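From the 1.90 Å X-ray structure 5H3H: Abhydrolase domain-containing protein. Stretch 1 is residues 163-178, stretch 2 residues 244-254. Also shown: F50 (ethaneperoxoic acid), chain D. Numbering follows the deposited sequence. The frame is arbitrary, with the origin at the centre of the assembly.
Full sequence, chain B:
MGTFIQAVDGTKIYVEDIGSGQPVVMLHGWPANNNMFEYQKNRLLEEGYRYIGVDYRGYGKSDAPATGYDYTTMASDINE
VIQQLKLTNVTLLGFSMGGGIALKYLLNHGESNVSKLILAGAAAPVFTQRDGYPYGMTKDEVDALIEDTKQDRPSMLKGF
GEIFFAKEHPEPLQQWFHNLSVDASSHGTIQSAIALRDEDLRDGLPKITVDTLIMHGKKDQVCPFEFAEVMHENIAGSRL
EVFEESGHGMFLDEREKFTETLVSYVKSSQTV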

ATOM      1  N   ILE B 163      21.094 -17.265  24.486  1.00 28.41           N
ATOM      2  CA  ILE B 163      20.543 -17.959  23.319  1.00 32.10           C
ATOM      3  C   ILE B 163      20.666 -17.102  22.020  1.00 28.80           C
ATOM      4  O   ILE B 163      20.267 -17.526  20.974  1.00 27.10           O
ATOM      5  CB  ILE B 163      19.089 -18.429  23.693  1.00 36.26           C
ATOM      6  CG1 ILE B 163      18.869 -19.839  23.201  1.00 45.76           C
ATOM      7  CG2 ILE B 163      17.973 -17.451  23.315  1.00 34.62           C
ATOM      8  CD1 ILE B 163      17.455 -20.402  23.304  1.00 47.85           C
ATOM      9  N   PHE B 164      21.293 -15.926  22.102  1.00 27.97           N
ATOM     10  CA  PHE B 164      21.303 -14.884  21.044  1.00 24.39           C
ATOM     11  C   PHE B 164      22.484 -15.062  20.116  1.00 23.26           C
ATOM     12  O   PHE B 164      22.380 -14.769  18.933  1.00 19.43           O
ATOM     13  CB  PHE B 164      21.361 -13.508  21.721  1.00 26.99           C
ATOM     14  CG  PHE B 164      20.880 -12.358  20.872  1.00 25.46           C
ATOM     15  CD1 PHE B 164      21.670 -11.845  19.885  1.00 22.11           C
ATOM     16  CD2 PHE B 164      19.635 -11.787  21.093  1.00 24.61           C
ATOM     17  CE1 PHE B 164      21.205 -10.783  19.110  1.00 21.32           C
ATOM     18  CE2 PHE B 164      19.190 -10.711  20.343  1.00 24.03           C
ATOM     19  CZ  PHE B 164      19.973 -10.221  19.369  1.00 22.72           C
ATOM     20  N   PHE B 165      23.603 -15.588  20.622  1.00 23.77           N
ATOM     21  CA  PHE B 165      24.861 -15.612  19.877  1.00 26.61           C
ATOM     22  C   PHE B 165      25.350 -17.033  19.820  1.00 26.97           C
ATOM     23  O   PHE B 165      25.181 -17.780  20.762  1.00 24.87           O
ATOM     24  CB  PHE B 165      25.917 -14.718  20.525  1.00 25.30           C
ATOM     25  CG  PHE B 165      25.561 -13.262  20.539  1.00 27.25           C
ATOM     26  CD1 PHE B 165      25.531 -12.539  19.359  1.00 24.87           C
ATOM     27  CD2 PHE B 165      25.215 -12.622  21.738  1.00 24.95           C
ATOM     28  CE1 PHE B 165      25.172 -11.171  19.361  1.00 25.36           C
ATOM     29  CE2 PHE B 165      24.855 -11.272  21.742  1.00 28.01           C
ATOM     30  CZ  PHE B 165      24.838 -10.551  20.549  1.00 24.01           C
ATOM     31  N   ALA B 166      25.940 -17.401  18.701  1.00 29.75           N
ATOM     32  CA  ALA B 166      26.507 -18.749  18.572  1.00 33.74           C
ATOM     33  C   ALA B 166      27.878 -18.830  19.248  1.00 34.13           C
ATOM     34  O   ALA B 166      28.283 -19.892  19.702  1.00 33.38           O
ATOM     35  CB  ALA B 166      26.601 -19.137  17.105  1.00 34.05           C
ATOM     36  N   LYS B 167      28.605 -17.716  19.275  1.00 33.03           N
ATOM     37  CA  LYS B 167      29.942 -17.666  19.866  1.00 32.50           C
ATOM     38  C   LYS B 167      29.934 -16.925  21.191  1.00 28.09           C
ATOM     39  O   LYS B 167      29.057 -16.065  21.447  1.00 28.17           O
ATOM     40  CB  LYS B 167      30.923 -17.042  18.873  1.00 32.48           C
ATOM     41  CG  LYS B 167      31.392 -18.063  17.866  1.00 32.88           C
ATOM     42  CD  LYS B 167      32.316 -17.452  16.860  1.00 34.58           C
ATOM     43  CE  LYS B 167      31.555 -16.959  15.644  1.00 35.79           C
ATOM     44  NZ  LYS B 167      32.487 -16.320  14.669  1.00 33.05           N
ATOM     45  N   GLU B 168      30.880 -17.288  22.059  1.00 29.28           N
ATOM     46  CA  GLU B 168      31.095 -16.533  23.273  1.00 29.83           C
ATOM     47  C   GLU B 168      31.914 -15.283  22.936  1.00 27.06           C
ATOM     48  O   GLU B 168      33.057 -15.369  22.623  1.00 26.43           O
ATOM     49  CB  GLU B 168      31.782 -17.359  24.350  1.00 37.18           C
ATOM     50  CG  GLU B 168      30.801 -18.091  25.271  1.00 44.73           C
ATOM     51  CD  GLU B 168      31.525 -18.849  26.386  1.00 52.83           C
ATOM     52  OE1 GLU B 168      31.206 -20.052  26.635  1.00 50.93           O
ATOM     53  OE2 GLU B 168      32.440 -18.235  26.987  1.00 55.79           O
ATOM     54  N   HIS B 169      31.319 -14.092  23.034  1.00 29.18           N
ATOM     55  CA  HIS B 169      32.038 -12.820  22.752  1.00 25.27           C
ATOM     56  C   HIS B 169      32.641 -12.274  24.047  1.00 23.09           C
ATOM     57  O   HIS B 169      32.266 -12.714  25.157  1.00 20.34           O
ATOM     58  CB  HIS B 169      31.082 -11.800  22.087  1.00 28.80           C
ATOM     59  CG  HIS B 169      30.537 -12.271  20.770  1.00 29.89           C
ATOM     60  ND1 HIS B 169      31.282 -12.283  19.617  1.00 33.92           N
ATOM     61  CD2 HIS B 169      29.330 -12.800  20.440  1.00 31.60           C
ATOM     62  CE1 HIS B 169      30.569 -12.807  18.634  1.00 33.84           C
ATOM     63  NE2 HIS B 169      29.381 -13.122  19.107  1.00 31.95           N
ATOM     64  N   PRO B 170      33.602 -11.335  23.917  1.00 22.85           N
ATOM     65  CA  PRO B 170      34.279 -10.786  25.078  1.00 23.20           C
ATOM     66  C   PRO B 170      33.261 -10.213  26.076  1.00 21.91           C
ATOM     67  O   PRO B 170      32.216  -9.664  25.678  1.00 27.34           O
ATOM     68  CB  PRO B 170      35.182  -9.719  24.487  1.00 23.23           C
ATOM     69  CG  PRO B 170      35.409 -10.135  23.077  1.00 25.04           C
ATOM     70  CD  PRO B 170      34.278 -11.002  22.661  1.00 21.78           C
ATOM     71  N   GLU B 171      33.545 -10.382  27.347  1.00 23.64           N
ATOM     72  CA  GLU B 171      32.690  -9.915  28.438  1.00 24.62           C
ATOM     73  C   GLU B 171      32.261  -8.414  28.242  1.00 23.17           C
ATOM     74  O   GLU B 171      31.100  -8.098  28.419  1.00 19.62           O
ATOM     75  CB  GLU B 171      33.429 -10.193  29.755  1.00 31.99           C
ATOM     76  CG  GLU B 171      33.075  -9.406  31.004  1.00 40.64           C
ATOM     77  CD  GLU B 171      34.338  -8.969  31.783  1.00 47.03           C
ATOM     78  OE1 GLU B 171      34.910  -7.871  31.479  1.00 47.99           O
ATOM     79  OE2 GLU B 171      34.771  -9.746  32.688  1.00 53.63           O
ATOM     80  N   PRO B 172      33.205  -7.525  27.911  1.00 21.00           N
ATOM     81  CA  PRO B 172      32.773  -6.134  27.689  1.00 20.66           C
ATOM     82  C   PRO B 172      31.841  -5.929  26.524  1.00 18.90           C
ATOM     83  O   PRO B 172      31.033  -5.030  26.622  1.00 18.79           O
ATOM     84  CB  PRO B 172      34.080  -5.351  27.477  1.00 22.24           C
ATOM     85  CG  PRO B 172      35.214  -6.302  27.647  1.00 21.62           C
ATOM     86  CD  PRO B 172      34.668  -7.684  27.824  1.00 21.55           C
ATOM     87  N   LEU B 173      31.975  -6.709  25.410  1.00 18.59           N
ATOM     88  CA  LEU B 173      31.038  -6.674  24.309  1.00 18.88           C
ATOM     89  C   LEU B 173      29.630  -7.174  24.711  1.00 19.37           C
ATOM     90  O   LEU B 173      28.658  -6.549  24.388  1.00 15.62           O
ATOM     91  CB  LEU B 173      31.459  -7.469  23.078  1.00 21.22           C
ATOM     92  CG  LEU B 173      31.579  -6.916  21.670  1.00 25.79           C
ATOM     93  CD1 LEU B 173      31.341  -7.934  20.556  1.00 22.62           C
ATOM     94  CD2 LEU B 173      30.847  -5.590  21.389  1.00 25.48           C
ATOM     95  N   GLN B 174      29.557  -8.309  25.388  1.00 19.17           N
ATOM     96  CA  GLN B 174      28.283  -8.802  25.890  1.00 20.06           C
ATOM     97  C   GLN B 174      27.612  -7.814  26.820  1.00 18.31           C
ATOM     98  O   GLN B 174      26.407  -7.668  26.742  1.00 17.14           O
ATOM     99  CB  GLN B 174      28.412 -10.121  26.615  1.00 24.85           C
ATOM    100  CG  GLN B 174      28.705 -11.324  25.748  1.00 30.85           C
ATOM    101  CD  GLN B 174      28.793 -12.627  26.567  1.00 32.31           C
ATOM    102  OE1 GLN B 174      27.842 -13.013  27.271  1.00 37.45           O
ATOM    103  NE2 GLN B 174      29.917 -13.323  26.453  1.00 34.91           N
ATOM    104  N   GLN B 175      28.372  -7.140  27.702  1.00 20.66           N
ATOM    105  CA  GLN B 175      27.774  -6.202  28.632  1.00 21.31           C
ATOM    106  C   GLN B 175      27.193  -4.985  27.902  1.00 19.15           C
ATOM    107  O   GLN B 175      26.137  -4.452  28.270  1.00 16.88           O
ATOM    108  CB  GLN B 175      28.771  -5.746  29.672  1.00 25.17           C
ATOM    109  CG  GLN B 175      28.183  -4.928  30.831  1.00 26.18           C
ATOM    110  CD  GLN B 175      27.250  -5.729  31.782  1.00 30.76           C
ATOM    111  OE1 GLN B 175      27.467  -6.898  32.054  1.00 35.97           O
ATOM    112  NE2 GLN B 175      26.184  -5.077  32.265  1.00 35.93           N
ATOM    113  N   TRP B 176      27.925  -4.513  26.916  1.00 17.60           N
ATOM    114  CA  TRP B 176      27.417  -3.466  26.054  1.00 17.05           C
ATOM    115  C   TRP B 176      26.037  -3.836  25.493  1.00 17.33           C
ATOM    116  O   TRP B 176      25.123  -3.014  25.482  1.00 17.55           O
ATOM    117  CB  TRP B 176      28.453  -3.120  24.949  1.00 17.04           C
ATOM    118  CG  TRP B 176      27.865  -2.331  23.815  1.00 18.54           C
ATOM    119  CD1 TRP B 176      27.550  -0.975  23.806  1.00 19.30           C
ATOM    120  CD2 TRP B 176      27.473  -2.834  22.564  1.00 16.75           C
ATOM    121  NE1 TRP B 176      26.966  -0.651  22.640  1.00 17.99           N
ATOM    122  CE2 TRP B 176      26.943  -1.756  21.831  1.00 17.54           C
ATOM    123  CE3 TRP B 176      27.497  -4.102  21.981  1.00 16.82           C
ATOM    124  CZ2 TRP B 176      26.425  -1.910  20.520  1.00 18.02           C
ATOM    125  CZ3 TRP B 176      27.027  -4.255  20.656  1.00 17.78           C
ATOM    126  CH2 TRP B 176      26.464  -3.144  19.956  1.00 18.31           C
ATOM    127  N   PHE B 177      25.931  -5.036  24.948  1.00 17.17           N
ATOM    128  CA  PHE B 177      24.734  -5.472  24.272  1.00 18.81           C
ATOM    129  C   PHE B 177      23.591  -5.651  25.246  1.00 18.37           C
ATOM    130  O   PHE B 177      22.461  -5.212  24.981  1.00 15.52           O
ATOM    131  CB  PHE B 177      24.979  -6.705  23.399  1.00 22.32           C
ATOM    132  CG  PHE B 177      23.783  -7.094  22.608  1.00 26.21           C
ATOM    133  CD1 PHE B 177      23.415  -6.341  21.487  1.00 29.04           C
ATOM    134  CD2 PHE B 177      22.984  -8.147  23.012  1.00 28.25           C
ATOM    135  CE1 PHE B 177      22.273  -6.658  20.754  1.00 29.44           C
ATOM    136  CE2 PHE B 177      21.857  -8.494  22.262  1.00 29.46           C
ATOM    137  CZ  PHE B 177      21.497  -7.741  21.138  1.00 28.83           C
ATOM    138  N   HIS B 178      23.902  -6.269  26.383  1.00 17.83           N
ATOM    139  CA  HIS B 178      22.963  -6.337  27.502  1.00 18.47           C
ATOM    140  C   HIS B 178      22.381  -4.962  27.917  1.00 18.25           C
ATOM    141  O   HIS B 178      21.152  -4.778  28.002  1.00 17.70           O
ATOM    142  CB  HIS B 178      23.671  -6.981  28.668  1.00 17.43           C
ATOM    143  CG  HIS B 178      22.791  -7.191  29.851  1.00 18.29           C
ATOM    144  ND1 HIS B 178      22.839  -6.396  30.962  1.00 20.43           N
ATOM    145  CD2 HIS B 178      21.799  -8.080  30.075  1.00 18.01           C
ATOM    146  CE1 HIS B 178      21.947  -6.806  31.841  1.00 18.24           C
ATOM    147  NE2 HIS B 178      21.318  -7.838  31.331  1.00 20.97           N
TER
HETATM  148  C   F50 D 301      13.708 -10.386  18.218  1.00 35.95           C
HETATM  149  OX1 F50 D 301      16.090  -9.531  18.612  1.00 40.29           O
HETATM  150  O   F50 D 301      13.266  -9.331  17.814  1.00 32.03           O
HETATM  151  OXT F50 D 301      15.172 -10.552  18.207  1.00 37.85           O
HETATM  152  CH3 F50 D 301      12.783 -11.470  18.698  1.00 38.09           C
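Stretch 2 (244-254) EESGHGMFLDE

Stretch 2 (Glu244–Glu254) packs on stretch 1 (Ile163–His178) as a loop followed by a short helical turn. Residues 244–249 are extended or turned, Gly249 takes the N-cap position, residues 250–253 form the turn, and Glu254 is the first residue to leave helical phi/psi. Stretch 1 runs from a weakly bonded helix about 163–164 through a loop to Pro170, the N-cap of the helix that starts at Glu171. The nearest CA atoms across the stretches are those of Ala166 and Gly247 (4.6 Å), Phe164 and His248 (5.2 Å), and Lys167 and Asp253 (6.2 Å). The first two pairs run in opposite senses, Phe164 facing the later residue and Ala166 the earlier one. Together the stretches bury 696 Å².

Backbone polar contacts fix the start of the turn. Gly249 N donates to Phe164 O at 2.9 Å, and His248 N lies 3.2 Å from the same Phe164 O. Water 1 also joins the two segments, donating to Ile163 O at 2.8 Å and accepting from His248 N at 3.0 Å.

Asp253 is the polar hub. Its OD2 accepts from Ala166 N at 2.8 Å, nearly linearly, and from Gly247 N of its own stretch, also at 2.8 Å; OD1 accepts from Lys167 N at 3.2 Å and from His169 NE2 at 2.9 Å. One carboxylate thus ties the 166–169 loop to the backbone of Gly247. The CA-to-CB bond of Lys167 points toward stretch 2, and its NZ donates to Asp253 O at 2.7 Å; the same NZ is 4.5 Å from Glu245 OE1, too far for a salt bridge. Within stretch 2, Glu254 OE1 receives Glu245 N at 2.8 Å and Ser246 OG at 2.7 Å, holding the loop's beginning against the turn's end.

Aromatic and apolar contacts fill the remainder. The edge of His248 meets the face of Phe164, centroids 4.8 Å apart and planes at 66°, while His248 NE2 donates to OXT of the bound F50 at 2.8 Å. Phe251 CE2 approaches the edge of the Phe164 ring, 3.9 Å from Phe164 CE1. Phe251 CZ lies 3.6 Å from Phe177 CE1, in a pair of rings inclined at 47°. Leu252, the residue of stretch 2 most covered by stretch 1, sends CD1 to 3.7 Å from Phe165 CE1 and 3.8 Å from Leu173 CD1. Leu252 CB sits over the face of His169, 4.2 Å from the ring centroid, a CH-pi contact, so that His169 uses its face for Leu252 and its edge for Asp253.

Small residues allow the close approach. An ideal CB on Gly249 would stand 2.2 Å from Phe165 CE1, a clash, and one on Gly247 would be tight at 3.0 Å from Ala166 N. The methyl group of Ala166 also packs on this backbone, its CB 3.4 Å from Gly247 N.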

ATOM      1  N   GLU B 244      26.703 -19.308   8.142  1.00 26.54           N
ATOM      2  CA  GLU B 244      26.939 -20.698   8.590  1.00 33.14           C
ATOM      3  C   GLU B 244      27.404 -20.746  10.007  1.00 32.60           C
ATOM      4  O   GLU B 244      27.194 -21.745  10.707  1.00 33.09           O
ATOM      5  CB  GLU B 244      28.015 -21.417   7.729  1.00 37.04           C
ATOM      6  CG  GLU B 244      27.775 -21.366   6.212  1.00 42.91           C
ATOM      7  CD  GLU B 244      26.763 -22.393   5.694  1.00 47.29           C
ATOM      8  OE1 GLU B 244      25.937 -22.983   6.469  1.00 45.92           O
ATOM      9  OE2 GLU B 244      26.810 -22.611   4.467  1.00 52.26           O
ATOM     10  N   GLU B 245      28.062 -19.674  10.438  1.00 30.74           N
ATOM     11  CA  GLU B 245      28.742 -19.659  11.687  1.00 32.37           C
ATOM     12  C   GLU B 245      27.987 -18.787  12.720  1.00 32.94           C
ATOM     13  O   GLU B 245      28.504 -18.542  13.804  1.00 28.06           O
ATOM     14  CB  GLU B 245      30.195 -19.159  11.458  1.00 37.81           C
ATOM     15  CG  GLU B 245      31.031 -19.985  10.464  1.00 36.58           C
ATOM     16  CD  GLU B 245      32.292 -19.283   9.949  1.00 46.36           C
ATOM     17  OE1 GLU B 245      32.876 -18.449  10.680  1.00 48.45           O
ATOM     18  OE2 GLU B 245      32.758 -19.595   8.810  1.00 47.24           O
ATOM     19  N   SER B 246      26.735 -18.408  12.440  1.00 28.60           N
ATOM     20  CA  SER B 246      26.040 -17.427  13.255  1.00 27.93           C
ATOM     21  C   SER B 246      24.772 -17.947  13.843  1.00 25.18           C
ATOM     22  O   SER B 246      24.054 -18.714  13.218  1.00 23.41           O
ATOM     23  CB  SER B 246      25.665 -16.184  12.419  1.00 26.08           C
ATOM     24  OG  SER B 246      26.833 -15.595  11.909  1.00 30.70           O
ATOM     25  N   GLY B 247      24.492 -17.462  15.034  1.00 22.01           N
ATOM     26  CA  GLY B 247      23.211 -17.568  15.635  1.00 21.74           C
ATOM     27  C   GLY B 247      22.369 -16.379  15.183  1.00 22.82           C
ATOM     28  O   GLY B 247      22.486 -15.847  14.048  1.00 22.58           O
ATOM     29  N   HIS B 248      21.549 -15.946  16.100  1.00 21.49           N
ATOM     30  CA  HIS B 248      20.643 -14.829  15.857  1.00 21.83           C
ATOM     31  C   HIS B 248      21.464 -13.573  15.598  1.00 21.82           C
ATOM     32  O   HIS B 248      21.329 -12.952  14.552  1.00 23.79           O
ATOM     33  CB  HIS B 248      19.769 -14.677  17.052  1.00 20.50           C
ATOM     34  CG  HIS B 248      18.615 -13.755  16.856  1.00 21.50           C
ATOM     35  ND1 HIS B 248      17.822 -13.803  15.737  1.00 21.80           N
ATOM     36  CD2 HIS B 248      18.066 -12.827  17.673  1.00 23.23           C
ATOM     37  CE1 HIS B 248      16.841 -12.929  15.859  1.00 21.64           C
ATOM     38  NE2 HIS B 248      16.934 -12.348  17.042  1.00 21.34           N
ATOM     39  N   GLY B 249      22.422 -13.325  16.460  1.00 21.77           N
ATOM     40  CA  GLY B 249      23.219 -12.116  16.382  1.00 20.68           C
ATOM     41  C   GLY B 249      24.313 -12.164  15.374  1.00 20.50           C
ATOM     42  O   GLY B 249      25.468 -12.016  15.736  1.00 20.38           O
ATOM     43  N   MET B 250      23.979 -12.326  14.079  1.00 22.64           N
ATOM     44  CA  MET B 250      25.046 -12.375  13.080  1.00 23.87           C
ATOM     45  C   MET B 250      25.895 -11.138  13.006  1.00 23.04           C
ATOM     46  O   MET B 250      27.037 -11.173  12.538  1.00 20.97           O
ATOM     47  CB  MET B 250      24.563 -12.744  11.704  1.00 28.56           C
ATOM     48  CG  MET B 250      23.399 -12.008  11.115  1.00 35.57           C
ATOM     49  SD  MET B 250      22.411 -13.129  10.032  1.00 31.54           S
ATOM     50  CE  MET B 250      20.906 -12.409  10.631  1.00 31.98           C
ATOM     51  N   PHE B 251      25.310 -10.018  13.415  1.00 22.33           N
ATOM     52  CA  PHE B 251      26.005  -8.731  13.320  1.00 22.21           C
ATOM     53  C   PHE B 251      27.265  -8.674  14.195  1.00 25.36           C
ATOM     54  O   PHE B 251      28.117  -7.813  13.965  1.00 31.65           O
ATOM     55  CB  PHE B 251      25.033  -7.604  13.589  1.00 20.95           C
ATOM     56  CG  PHE B 251      24.406  -7.668  14.937  1.00 20.44           C
ATOM     57  CD1 PHE B 251      25.038  -7.107  16.032  1.00 21.89           C
ATOM     58  CD2 PHE B 251      23.157  -8.247  15.095  1.00 21.87           C
ATOM     59  CE1 PHE B 251      24.470  -7.168  17.321  1.00 20.84           C
ATOM     60  CE2 PHE B 251      22.594  -8.321  16.361  1.00 19.48           C
ATOM     61  CZ  PHE B 251      23.229  -7.749  17.455  1.00 20.28           C
ATOM     62  N   LEU B 252      27.399  -9.595  15.164  1.00 24.33           N
ATOM     63  CA  LEU B 252      28.633  -9.872  15.869  1.00 23.87           C
ATOM     64  C   LEU B 252      29.246 -11.267  15.632  1.00 23.95           C
ATOM     65  O   LEU B 252      30.467 -11.398  15.643  1.00 28.97           O
ATOM     66  CB  LEU B 252      28.389  -9.737  17.367  1.00 25.61           C
ATOM     67  CG  LEU B 252      27.859  -8.440  17.945  1.00 25.83           C
ATOM     68  CD1 LEU B 252      27.799  -8.611  19.458  1.00 28.14           C
ATOM     69  CD2 LEU B 252      28.721  -7.251  17.563  1.00 26.08           C
ATOM     70  N   ASP B 253      28.432 -12.318  15.490  1.00 25.57           N
ATOM     71  CA  ASP B 253      28.961 -13.666  15.239  1.00 26.94           C
ATOM     72  C   ASP B 253      29.827 -13.697  13.940  1.00 25.83           C
ATOM     73  O   ASP B 253      30.888 -14.335  13.944  1.00 27.37           O
ATOM     74  CB  ASP B 253      27.835 -14.736  15.126  1.00 26.81           C
ATOM     75  CG  ASP B 253      27.277 -15.219  16.471  1.00 29.33           C
ATOM     76  OD1 ASP B 253      27.932 -15.132  17.521  1.00 31.18           O
ATOM     77  OD2 ASP B 253      26.168 -15.777  16.465  1.00 28.69           O
ATOM     78  N   GLU B 254      29.379 -13.004  12.879  1.00 25.32           N
ATOM     79  CA  GLU B 254      30.083 -12.879  11.581  1.00 26.51           C
ATOM     80  C   GLU B 254      30.058 -11.431  11.148  1.00 25.43           C
ATOM     81  O   GLU B 254      29.623 -11.077  10.069  1.00 25.55           O
ATOM     82  CB  GLU B 254      29.483 -13.795  10.470  1.00 28.92           C
ATOM     83  CG  GLU B 254      29.815 -15.306  10.636  1.00 30.70           C
ATOM     84  CD  GLU B 254      29.164 -16.264   9.591  1.00 29.74           C
ATOM     85  OE1 GLU B 254      28.107 -16.922   9.907  1.00 30.53           O
ATOM     86  OE2 GLU B 254      29.687 -16.357   8.452  1.00 31.86           O
TER
HETATM   87  O   HOH W   1      21.146 -17.941  18.364  1.00 25.01           O